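Local coordinates for protein tartrate dehydrogenase/decarboxylase (Pseudomonas putida, PDB 3FLK) that oxidises tartrate with NAD, converts meso-tartrate to D-glycerate and oxidatively decarboxylates D-malate to pyruvate, using magnesium or manganese, at residues A[106-111]-A[279-284]; A[131-136]-A[176-181]; A[266-271]-A[305-310]. The protein carries 1 engineered substitution. All coordinates share one frame; numbering follows the deposited sequence.

Contact 1. Residues A[106-111]-A[279-284]; sequences NIRPVR and LFEPVH. With NAI (1,4-dihydronicotinamide adenine dinucleotide), chain F; OXL (oxalate ion), chain G; SO4 (sulfate ion), chain J.
The guanidinium of Arg108 lies against the methyls of Val283: CG1 approaches NH1 at 3.6 Å, while Val283 CG2 touches CD at 3.8 Å and sits above one face of the group, toward its rim. The edge is left for the anion. Arg108 NH1 and NH2 each donate to oxalate O4 at 3.0 Å, and NH2 adds a weak bond to oxalate O2, so the carboxylate is met close to the guanidinium plane. The chain from CG to NE is extended (chi2 172°, chi3 167°), which carries the group across from strand 105-111 to Val283. Glu281 OE2 is 4.5 Å from Arg108 NH2, too far for a salt bridge; a water accepts from Arg108 NH2 and Asn106 ND2 and donates to OE2, bridging the gap. Further out, Asn106 OD1 takes the Arg108 NE proton at 3.2 Å, with the donor above the amide plane, Ser252 bonds to NH1, and Arg98 forms a salt bridge with Glu281. The other carboxylate oxygen, Glu281 OE1, accepts from the nicotinamide amide N7N at 3.0 Å. With Arg108 replaced by an alanine, oxalate O4 would probably lose two donors and the water one of its three partners. Here anion and nicotinamide sites adjoin, with a bound magnesium ion about 4 Å from the nearest atom of the Arg108 side chain: the active-site cleft of the isocitrate and isopropylmalate dehydrogenase family.

Contact 2. Residues A[131-136]-A[176-181]; sequences VVVREN and FDLAEK. With OXL (oxalate ion), chain G.
Leu178 on helix 165-181 packs on Val131 and Val133 of strand 129-135, the helix-on-sheet layer of a beta-alpha-beta crossover: the chain passes from 129-135 through this helix to the parallel strand 186-191, with strand 240-243 between them in the sheet, and the connection is interrupted before the helix by an inserted antiparallel pair, 145-148 and 156-164. Leu178 has by far the most surface buried, and a single methyl, CD2, does the touching. With CG anti to the backbone N (chi1 -171°) and CD2 in turn anti to CA, the leucine is stretched out toward the sheet. Val131 meets it tip to tip, its CG1 3.8 Å from Leu178 CD2; Val133 instead runs alongside in the opposite sense. The two valines stand two positions apart on the same face of the strand, and Val240 and Ile107 on the neighbouring strands touch both, continuing the apolar layer. Arg134 extends from the opposite face to the oxalate, where its NH1 donates to O2 at 2.9 Å in a nearly straight bond (170°). Leu178 CD2 is seated between Val131 CG1 and Val133 CG2, which are 4.8 Å apart, and lies 3.9 Å from Val133 CG2.

Contact 3. Residues A[266-271]-A[305-310]; sequences PSANLN and GALMLE
The side chains of Leu307 on helix 299-313 and Pro266 on strand 266-270 cross at about a right angle, in an alpha/beta packing where the helix covers the face of an antiparallel pair of strands. Strands 266-270 and 278-282 are neighbours in the sheet, and the chain continues from the second into this helix. The axes of strand 266-270 and of the helix segment 305-310 approach to 8.3 Å and their directions differ by 36°, so the helix runs roughly along the strand. The leucine has CG anti to its carbonyl carbon (chi1 -64°) and CD1 fully extended from CA (chi2 179°), which sends that methyl straight at the strand. Leu307 CD1 meets the CB-CG edge of the proline, 3.9 Å from Pro266 CB and equally far from CG, instead of lying over the middle of the ring. Beside it comes Ala268 CB, 4.3 Å from the same Leu307 CD1. Between these two residues Ser267 points away from the helix, and its OG is hydrogen-bonded to Glu281 O on the next strand. Further along, Met308, a selenomethionine, and Leu270 both touch Phe280, extending the apolar layer, while Trp303 and Ser304 also touch Pro266. Leu307's second methyl leads elsewhere: a sulfate, probably from the crystallisation liquor and also held by Arg111, Trp303 and His323, has its O3 3.4 Å from Leu307 CD2.

All three contacts use one mixed sheet, in which strands 278-282, 266-270, 105-111 and 129-135 lie side by side in that order. Contacts 1 and 3 are about 8 Å apart between centres and alternate along the chain: strand 266-270 lies between the two strands of contact 1, with Ile107 N bonded to Ala268 O at 2.9 Å. The centre of contact 2 is about 13 Å from that of contact 1 and about 14 Å from that of contact 3; its segments fall between those of contact 1 in sequence. Asn136 ND2 reaches Asn269 OD1 at 2.8 Å, tying contacts 2 and 3. Helices pack on the sheet in contacts 2 and 3, while arginines in contacts 1 and 2 bind one oxalate.

Contact 1. Residues A[106-111]-A[279-284]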
loop_
_atom_site.group_PDB
_atom_site.type_symbol
_atom_site.label_atom_id
_atom_site.label_comp_id
_atom_site.label_asym_id
_atom_site.label_seq_id
_atom_site.Cartn_x
_atom_site.Cartn_y
_atom_site.Cartn_z
ATOM N N ASN A 106 -2.462 -4.272 17.173
ATOM C CA ASN A 106 -3.377 -3.262 16.651
ATOM C C ASN A 106 -4.444 -3.942 15.795
ATOM O O ASN A 106 -4.181 -4.336 14.658
ATOM C CB ASN A 106 -2.619 -2.192 15.855
ATOM C CG ASN A 106 -3.416 -0.902 15.683
ATOM O OD1 ASN A 106 -4.641 -0.893 15.769
ATOM N ND2 ASN A 106 -2.711 0.194 15.447
ATOM N N ILE A 107 -5.637 -4.090 16.367
ATOM C CA ILE A 107 -6.754 -4.785 15.724
ATOM C C ILE A 107 -7.658 -3.793 15.002
ATOM O O ILE A 107 -8.192 -2.870 15.620
ATOM C CB ILE A 107 -7.599 -5.590 16.757
ATOM C CG1 ILE A 107 -6.757 -6.678 17.433
ATOM C CG2 ILE A 107 -8.841 -6.199 16.100
ATOM C CD1 ILE A 107 -6.383 -7.851 16.519
ATOM N N ARG A 108 -7.841 -4.005 13.701
ATOM C CA ARG A 108 -8.617 -3.092 12.864
ATOM C C ARG A 108 -9.566 -3.861 11.932
ATOM O O ARG A 108 -9.156 -4.310 10.857
ATOM C CB ARG A 108 -7.672 -2.170 12.072
ATOM C CG ARG A 108 -6.862 -1.225 12.954
ATOM C CD ARG A 108 -5.787 -0.455 12.190
ATOM N NE ARG A 108 -5.246 0.637 12.999
ATOM C CZ ARG A 108 -4.589 1.692 12.515
ATOM N NH1 ARG A 108 -4.375 1.818 11.212
ATOM N NH2 ARG A 108 -4.149 2.630 13.342
ATOM N N PRO A 109 -10.840 -4.028 12.350
ATOM C CA PRO A 109 -11.818 -4.738 11.516
ATOM C C PRO A 109 -12.262 -3.953 10.282
ATOM O O PRO A 109 -12.368 -2.723 10.320
ATOM C CB PRO A 109 -13.003 -4.961 12.463
ATOM C CG PRO A 109 -12.885 -3.885 13.482
ATOM C CD PRO A 109 -11.419 -3.587 13.633
ATOM N N VAL A 110 -12.510 -4.680 9.197
ATOM C CA VAL A 110 -12.973 -4.105 7.940
ATOM C C VAL A 110 -14.279 -4.800 7.562
ATOM O O VAL A 110 -14.328 -6.028 7.470
ATOM C CB VAL A 110 -11.918 -4.271 6.813
ATOM C CG1 VAL A 110 -12.435 -3.720 5.498
ATOM C CG2 VAL A 110 -10.604 -3.592 7.192
ATOM N N ARG A 111 -15.333 -4.016 7.348
ATOM C CA ARG A 111 -16.660 -4.572 7.092
ATOM C C ARG A 111 -17.509 -3.678 6.193
ATOM O O ARG A 111 -17.571 -2.464 6.391
ATOM C CB ARG A 111 -17.388 -4.808 8.418
ATOM C CG ARG A 111 -18.673 -5.633 8.326
ATOM C CD ARG A 111 -19.134 -6.048 9.715
ATOM N NE ARG A 111 -18.035 -6.643 10.476
ATOM C CZ ARG A 111 -17.896 -6.575 11.797
ATOM N NH1 ARG A 111 -18.788 -5.933 12.537
ATOM N NH2 ARG A 111 -16.849 -7.145 12.377
ATOM N N LEU A 279 -5.478 1.125 24.355
ATOM C CA LEU A 279 -5.922 2.375 23.750
ATOM C C LEU A 279 -6.878 2.117 22.592
ATOM O O LEU A 279 -6.628 1.265 21.735
ATOM C CB LEU A 279 -4.720 3.209 23.292
ATOM C CG LEU A 279 -4.980 4.609 22.722
ATOM C CD1 LEU A 279 -3.846 5.543 23.083
ATOM C CD2 LEU A 279 -5.179 4.569 21.214
ATOM N N PHE A 280 -7.973 2.868 22.573
ATOM C CA PHE A 280 -9.008 2.687 21.566
ATOM C C PHE A 280 -9.251 4.000 20.828
ATOM O O PHE A 280 -9.469 5.044 21.445
ATOM C CB PHE A 280 -10.282 2.118 22.204
ATOM C CG PHE A 280 -10.065 0.787 22.884
ATOM C CD1 PHE A 280 -10.318 -0.403 22.211
ATOM C CD2 PHE A 280 -9.570 0.726 24.187
ATOM C CE1 PHE A 280 -10.098 -1.636 22.832
ATOM C CE2 PHE A 280 -9.348 -0.497 24.813
ATOM C CZ PHE A 280 -9.613 -1.678 24.135
ATOM N N GLU A 281 -9.182 3.926 19.501
ATOM C CA GLU A 281 -9.171 5.101 18.639
ATOM C C GLU A 281 -9.683 4.740 17.246
ATOM O O GLU A 281 -9.646 3.571 16.854
ATOM C CB GLU A 281 -7.745 5.668 18.527
ATOM C CG GLU A 281 -6.760 4.723 17.837
ATOM C CD GLU A 281 -5.438 5.363 17.453
ATOM O OE1 GLU A 281 -5.374 6.596 17.261
ATOM O OE2 GLU A 281 -4.448 4.613 17.334
ATOM N N PRO A 282 -10.172 5.739 16.490
ATOM C CA PRO A 282 -10.417 5.487 15.075
ATOM C C PRO A 282 -9.122 5.259 14.294
ATOM O O PRO A 282 -8.046 5.677 14.733
ATOM C CB PRO A 282 -11.099 6.770 14.598
ATOM C CG PRO A 282 -10.763 7.803 15.598
ATOM C CD PRO A 282 -10.557 7.104 16.895
ATOM N N VAL A 283 -9.233 4.587 13.152
ATOM C CA VAL A 283 -8.115 4.469 12.220
ATOM C C VAL A 283 -7.725 5.855 11.678
ATOM O O VAL A 283 -6.537 6.169 11.559
ATOM C CB VAL A 283 -8.431 3.494 11.053
ATOM C CG1 VAL A 283 -7.328 3.529 9.997
ATOM C CG2 VAL A 283 -8.607 2.070 11.574
ATOM N N HIS A 284 -8.728 6.681 11.383
ATOM C CA HIS A 284 -8.509 7.996 10.757
ATOM C C HIS A 284 -7.706 8.982 11.612
ATOM O O HIS A 284 -7.600 8.829 12.826
ATOM C CB HIS A 284 -9.841 8.622 10.313
ATOM C CG HIS A 284 -10.739 9.029 11.445
ATOM N ND1 HIS A 284 -10.427 10.050 12.318
ATOM C CD2 HIS A 284 -11.961 8.581 11.817
ATOM C CE1 HIS A 284 -11.405 10.195 13.194
ATOM N NE2 HIS A 284 -12.350 9.317 12.909
HETATM P PA NAI F . -6.764 11.698 7.870
HETATM O O1A NAI F . -7.275 10.361 8.248
HETATM O O2A NAI F . -6.863 12.666 8.978
HETATM O O5B NAI F . -7.604 12.245 6.621
HETATM C C5B NAI F . -7.554 11.646 5.346
HETATM C C4B NAI F . -8.809 11.997 4.553
HETATM O O4B NAI F . -9.916 11.281 5.069
HETATM C C3B NAI F . -9.149 13.478 4.639
HETATM O O3B NAI F . -9.584 13.908 3.371
HETATM C C2B NAI F . -10.278 13.535 5.648
HETATM O O2B NAI F . -11.187 14.577 5.377
HETATM C C1B NAI F . -10.924 12.164 5.536
HETATM N N9A NAI F . -11.446 11.711 6.837
HETATM C C8A NAI F . -10.720 11.245 7.903
HETATM N N7A NAI F . -11.580 10.935 8.897
HETATM C C5A NAI F . -12.837 11.193 8.487
HETATM C C6A NAI F . -14.075 11.058 9.106
HETATM N N6A NAI F . -14.162 10.579 10.345
HETATM N N1A NAI F . -15.217 11.414 8.416
HETATM C C2A NAI F . -15.135 11.902 7.129
HETATM N N3A NAI F . -13.899 12.026 6.524
HETATM C C4A NAI F . -12.770 11.684 7.191
HETATM O O3 NAI F . -5.243 11.487 7.357
HETATM P PN NAI F . -4.242 12.580 6.720
HETATM O O1N NAI F . -4.991 13.649 6.025
HETATM O O2N NAI F . -3.251 11.810 5.933
HETATM O O5D NAI F . -3.495 13.188 8.000
HETATM C C5D NAI F . -4.002 14.296 8.715
HETATM C C4D NAI F . -3.300 14.411 10.067
HETATM O O4D NAI F . -3.698 13.346 10.911
HETATM C C3D NAI F . -1.781 14.336 9.975
HETATM O O3D NAI F . -1.258 15.254 10.903
HETATM C C2D NAI F . -1.448 12.919 10.407
HETATM O O2D NAI F . -0.176 12.823 11.004
HETATM C C1D NAI F . -2.567 12.640 11.399
HETATM N N1N NAI F . -2.916 11.219 11.591
HETATM C C2N NAI F . -3.014 10.768 12.878
HETATM C C3N NAI F . -3.363 9.449 13.143
HETATM C C7N NAI F . -3.725 9.060 14.548
HETATM O O7N NAI F . -3.794 10.051 15.549
HETATM N N7N NAI F . -3.974 7.780 14.826
HETATM C C4N NAI F . -3.617 8.587 12.075
HETATM C C5N NAI F . -3.520 9.053 10.764
HETATM C C6N NAI F . -3.169 10.382 10.530
HETATM C C1 OXL G . -1.192 5.961 11.110
HETATM C C2 OXL G . -1.939 4.895 11.784
HETATM O O1 OXL G . -1.557 6.322 9.965
HETATM O O2 OXL G . -1.577 4.508 12.917
HETATM O O3 OXL G . -0.203 6.474 11.681
HETATM O O4 OXL G . -2.926 4.392 11.197
HETATM S S SO4 J . -16.991 -6.251 16.045
HETATM O O1 SO4 J . -15.874 -6.295 15.104
HETATM O O2 SO4 J . -16.893 -7.378 16.969
HETATM O O3 SO4 J . -16.956 -5.006 16.803
HETATM O O4 SO4 J . -18.246 -6.346 15.303
HETATM O O HOH W 1 -4.831 2.602 15.882
#

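Contact 2. Residues A[131-136]-A[176-181]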
loop_
_atom_site.group_PDB
_atom_site.type_symbol
_atom_site.label_atom_id
_atom_site.label_comp_id
_atom_site.label_asym_id
_atom_site.label_seq_id
_atom_site.Cartn_x
_atom_site.Cartn_y
_atom_site.Cartn_z
ATOM N N VAL A 131 -10.338 -8.912 9.328
ATOM C CA VAL A 131 -9.662 -8.183 10.390
ATOM C C VAL A 131 -8.161 -8.068 10.105
ATOM O O VAL A 131 -7.491 -9.059 9.792
ATOM C CB VAL A 131 -9.959 -8.798 11.795
ATOM C CG1 VAL A 131 -9.557 -10.270 11.865
ATOM C CG2 VAL A 131 -9.290 -7.996 12.910
ATOM N N VAL A 132 -7.655 -6.842 10.187
ATOM C CA VAL A 132 -6.225 -6.591 10.077
ATOM C C VAL A 132 -5.606 -6.641 11.470
ATOM O O VAL A 132 -6.051 -5.944 12.383
ATOM C CB VAL A 132 -5.931 -5.233 9.391
ATOM C CG1 VAL A 132 -4.430 -4.921 9.396
ATOM C CG2 VAL A 132 -6.481 -5.228 7.969
ATOM N N VAL A 133 -4.600 -7.499 11.621
ATOM C CA VAL A 133 -3.829 -7.613 12.850
ATOM C C VAL A 133 -2.464 -6.993 12.553
ATOM O O VAL A 133 -1.652 -7.566 11.821
ATOM C CB VAL A 133 -3.692 -9.094 13.308
ATOM C CG1 VAL A 133 -2.865 -9.201 14.583
ATOM C CG2 VAL A 133 -5.073 -9.722 13.520
ATOM N N ARG A 134 -2.237 -5.808 13.109
ATOM C CA ARG A 134 -1.060 -5.008 12.782
ATOM C C ARG A 134 -0.072 -4.965 13.945
ATOM O O ARG A 134 -0.446 -4.642 15.075
ATOM C CB ARG A 134 -1.501 -3.591 12.385
ATOM C CG ARG A 134 -0.382 -2.566 12.238
ATOM C CD ARG A 134 -0.948 -1.156 12.284
ATOM N NE ARG A 134 0.088 -0.133 12.155
ATOM C CZ ARG A 134 -0.104 1.164 12.372
ATOM N NH1 ARG A 134 -1.298 1.614 12.737
ATOM N NH2 ARG A 134 0.903 2.017 12.225
ATOM N N GLU A 135 1.189 -5.291 13.660
ATOM C CA GLU A 135 2.260 -5.163 14.646
ATOM C C GLU A 135 2.432 -3.684 14.987
ATOM O O GLU A 135 2.518 -2.842 14.094
ATOM C CB GLU A 135 3.569 -5.763 14.120
ATOM C CG GLU A 135 4.566 -6.153 15.221
ATOM C CD GLU A 135 5.114 -4.951 15.983
ATOM O OE1 GLU A 135 5.533 -3.967 15.331
ATOM O OE2 GLU A 135 5.114 -4.984 17.234
ATOM N N ASN A 136 2.499 -3.382 16.280
ATOM C CA ASN A 136 2.306 -2.014 16.754
ATOM C C ASN A 136 3.476 -1.397 17.543
ATOM O O ASN A 136 3.348 -0.279 18.054
ATOM C CB ASN A 136 1.024 -1.977 17.597
ATOM C CG ASN A 136 0.277 -0.662 17.493
ATOM O OD1 ASN A 136 0.266 -0.011 16.447
ATOM N ND2 ASN A 136 -0.381 -0.281 18.581
ATOM N N PHE A 176 -2.842 -15.977 14.615
ATOM C CA PHE A 176 -3.195 -17.389 14.460
ATOM C C PHE A 176 -4.193 -17.858 15.519
ATOM O O PHE A 176 -5.105 -18.624 15.206
ATOM C CB PHE A 176 -1.943 -18.279 14.432
ATOM C CG PHE A 176 -1.320 -18.395 13.069
ATOM C CD1 PHE A 176 -1.700 -19.414 12.202
ATOM C CD2 PHE A 176 -0.367 -17.478 12.644
ATOM C CE1 PHE A 176 -1.139 -19.522 10.930
ATOM C CE2 PHE A 176 0.202 -17.575 11.374
ATOM C CZ PHE A 176 -0.183 -18.601 10.517
ATOM N N ASP A 177 -4.026 -17.388 16.757
ATOM C CA ASP A 177 -4.998 -17.646 17.825
ATOM C C ASP A 177 -6.384 -17.106 17.456
ATOM O O ASP A 177 -7.396 -17.770 17.687
ATOM C CB ASP A 177 -4.539 -17.031 19.152
ATOM C CG ASP A 177 -3.470 -17.860 19.854
ATOM O OD1 ASP A 177 -3.271 -19.038 19.491
ATOM O OD2 ASP A 177 -2.826 -17.329 20.782
ATOM N N LEU A 178 -6.412 -15.903 16.877
ATOM C CA LEU A 178 -7.653 -15.263 16.438
ATOM C C LEU A 178 -8.322 -16.058 15.317
ATOM O O LEU A 178 -9.523 -16.328 15.375
ATOM C CB LEU A 178 -7.387 -13.815 15.999
ATOM C CG LEU A 178 -8.571 -12.884 15.698
ATOM C CD1 LEU A 178 -9.416 -12.621 16.935
ATOM C CD2 LEU A 178 -8.064 -11.569 15.121
ATOM N N ALA A 179 -7.532 -16.442 14.315
ATOM C CA ALA A 179 -8.009 -17.257 13.202
ATOM C C ALA A 179 -8.605 -18.587 13.671
ATOM O O ALA A 179 -9.619 -19.033 13.139
ATOM C CB ALA A 179 -6.891 -17.504 12.208
ATOM N N GLU A 180 -7.971 -19.202 14.667
ATOM C CA GLU A 180 -8.436 -20.465 15.246
ATOM C C GLU A 180 -9.854 -20.340 15.823
ATOM O O GLU A 180 -10.667 -21.256 15.688
ATOM C CB GLU A 180 -7.445 -20.954 16.314
ATOM C CG GLU A 180 -7.786 -22.301 16.973
ATOM C CD GLU A 180 -7.661 -23.487 16.028
ATOM O OE1 GLU A 180 -6.691 -23.530 15.243
ATOM O OE2 GLU A 180 -8.529 -24.388 16.081
ATOM N N LYS A 181 -10.139 -19.197 16.446
ATOM C CA LYS A 181 -11.449 -18.920 17.043
ATOM C C LYS A 181 -12.528 -18.615 16.003
ATOM O O LYS A 181 -13.724 -18.739 16.284
ATOM C CB LYS A 181 -11.360 -17.737 18.007
ATOM C CG LYS A 181 -10.589 -17.984 19.285
ATOM C CD LYS A 181 -11.005 -16.968 20.340
ATOM C CE LYS A 181 -9.957 -16.796 21.423
ATOM N NZ LYS A 181 -8.885 -15.843 21.007
HETATM C C1 OXL G . -1.192 5.961 11.110
HETATM C C2 OXL G . -1.939 4.895 11.784
HETATM O O1 OXL G . -1.557 6.322 9.965
HETATM O O2 OXL G . -1.577 4.508 12.917
HETATM O O3 OXL G . -0.203 6.474 11.681
HETATM O O4 OXL G . -2.926 4.392 11.197
#

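Contact 3. Residues A[266-271]-A[305-310]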
loop_
_atom_site.group_PDB
_atom_site.type_symbol
_atom_site.label_atom_id
_atom_site.label_comp_id
_atom_site.label_asym_id
_atom_site.label_seq_id
_atom_site.Cartn_x
_atom_site.Cartn_y
_atom_site.Cartn_z
ATOM N N PRO A 266 -12.637 1.338 13.056
ATOM C CA PRO A 266 -12.120 1.472 14.409
ATOM C C PRO A 266 -10.773 0.770 14.594
ATOM O O PRO A 266 -10.357 -0.014 13.735
ATOM C CB PRO A 266 -13.183 0.755 15.233
ATOM C CG PRO A 266 -13.595 -0.375 14.357
ATOM C CD PRO A 266 -13.458 0.119 12.922
ATOM N N SER A 267 -10.112 1.040 15.713
ATOM C CA SER A 267 -8.883 0.332 16.052
ATOM C C SER A 267 -8.711 0.126 17.552
ATOM O O SER A 267 -8.997 1.020 18.359
ATOM C CB SER A 267 -7.659 1.027 15.459
ATOM O OG SER A 267 -7.236 2.105 16.262
ATOM N N ALA A 268 -8.253 -1.069 17.907
ATOM C CA ALA A 268 -7.942 -1.416 19.282
ATOM C C ALA A 268 -6.436 -1.642 19.407
ATOM O O ALA A 268 -5.891 -2.560 18.790
ATOM C CB ALA A 268 -8.710 -2.665 19.690
ATOM N N ASN A 269 -5.775 -0.782 20.179
ATOM C CA ASN A 269 -4.351 -0.919 20.478
ATOM C C ASN A 269 -4.209 -1.660 21.800
ATOM O O ASN A 269 -4.242 -1.055 22.874
ATOM C CB ASN A 269 -3.661 0.448 20.557
ATOM C CG ASN A 269 -3.699 1.209 19.243
ATOM O OD1 ASN A 269 -2.673 1.380 18.588
ATOM N ND2 ASN A 269 -4.880 1.685 18.860
ATOM N N LEU A 270 -4.059 -2.976 21.707
ATOM C CA LEU A 270 -4.174 -3.849 22.866
ATOM C C LEU A 270 -2.843 -4.257 23.473
ATOM O O LEU A 270 -1.906 -4.641 22.765
ATOM C CB LEU A 270 -4.967 -5.114 22.514
ATOM C CG LEU A 270 -6.402 -5.007 21.986
ATOM C CD1 LEU A 270 -6.969 -6.400 21.779
ATOM C CD2 LEU A 270 -7.302 -4.194 22.918
ATOM N N ASN A 271 -2.783 -4.157 24.797
ATOM C CA ASN A 271 -1.802 -4.865 25.601
ATOM C C ASN A 271 -2.539 -6.068 26.206
ATOM O O ASN A 271 -3.155 -5.944 27.265
ATOM C CB ASN A 271 -1.233 -3.944 26.686
ATOM C CG ASN A 271 -0.259 -4.656 27.620
ATOM O OD1 ASN A 271 -0.515 -4.782 28.817
ATOM N ND2 ASN A 271 0.858 -5.123 27.075
ATOM N N GLY A 305 -15.283 2.600 20.724
ATOM C CA GLY A 305 -15.834 2.554 22.075
ATOM C C GLY A 305 -16.451 1.209 22.398
ATOM O O GLY A 305 -16.271 0.690 23.500
ATOM N N ALA A 306 -17.181 0.651 21.433
ATOM C CA ALA A 306 -17.758 -0.684 21.562
ATOM C C ALA A 306 -16.675 -1.746 21.764
ATOM O O ALA A 306 -16.825 -2.639 22.604
ATOM C CB ALA A 306 -18.618 -1.016 20.354
ATOM N N LEU A 307 -15.584 -1.635 21.003
ATOM C CA LEU A 307 -14.432 -2.528 21.155
ATOM C C LEU A 307 -13.817 -2.409 22.546
ATOM O O LEU A 307 -13.395 -3.410 23.128
ATOM C CB LEU A 307 -13.368 -2.250 20.083
ATOM C CG LEU A 307 -13.728 -2.487 18.611
ATOM C CD1 LEU A 307 -12.548 -2.138 17.718
ATOM C CD2 LEU A 307 -14.182 -3.923 18.364
HETATM N N MSE A 308 -13.777 -1.183 23.063
HETATM C CA MSE A 308 -13.259 -0.897 24.399
HETATM C C MSE A 308 -14.060 -1.609 25.489
HETATM O O MSE A 308 -13.481 -2.189 26.412
HETATM C CB MSE A 308 -13.232 0.615 24.646
HETATM C CG MSE A 308 -12.662 1.026 25.992
HETATM SE SE MSE A 308 -12.295 2.927 26.072
HETATM C CE MSE A 308 -11.646 3.028 27.881
ATOM N N LEU A 309 -15.387 -1.569 25.372
ATOM C CA LEU A 309 -16.270 -2.221 26.339
ATOM C C LEU A 309 -16.146 -3.737 26.266
ATOM O O LEU A 309 -16.138 -4.413 27.295
ATOM C CB LEU A 309 -17.729 -1.794 26.130
ATOM C CG LEU A 309 -18.092 -0.323 26.358
ATOM C CD1 LEU A 309 -19.602 -0.134 26.241
ATOM C CD2 LEU A 309 -17.588 0.193 27.708
ATOM N N GLU A 310 -16.042 -4.259 25.046
ATOM C CA GLU A 310 -15.838 -5.685 24.818
ATOM C C GLU A 310 -14.548 -6.164 25.496
ATOM O O GLU A 310 -14.537 -7.213 26.145
ATOM C CB GLU A 310 -15.810 -5.982 23.314
ATOM C CG GLU A 310 -15.891 -7.463 22.951
ATOM C CD GLU A 310 -15.916 -7.703 21.450
ATOM O OE1 GLU A 310 -15.082 -7.111 20.730
ATOM O OE2 GLU A 310 -16.768 -8.491 20.985
#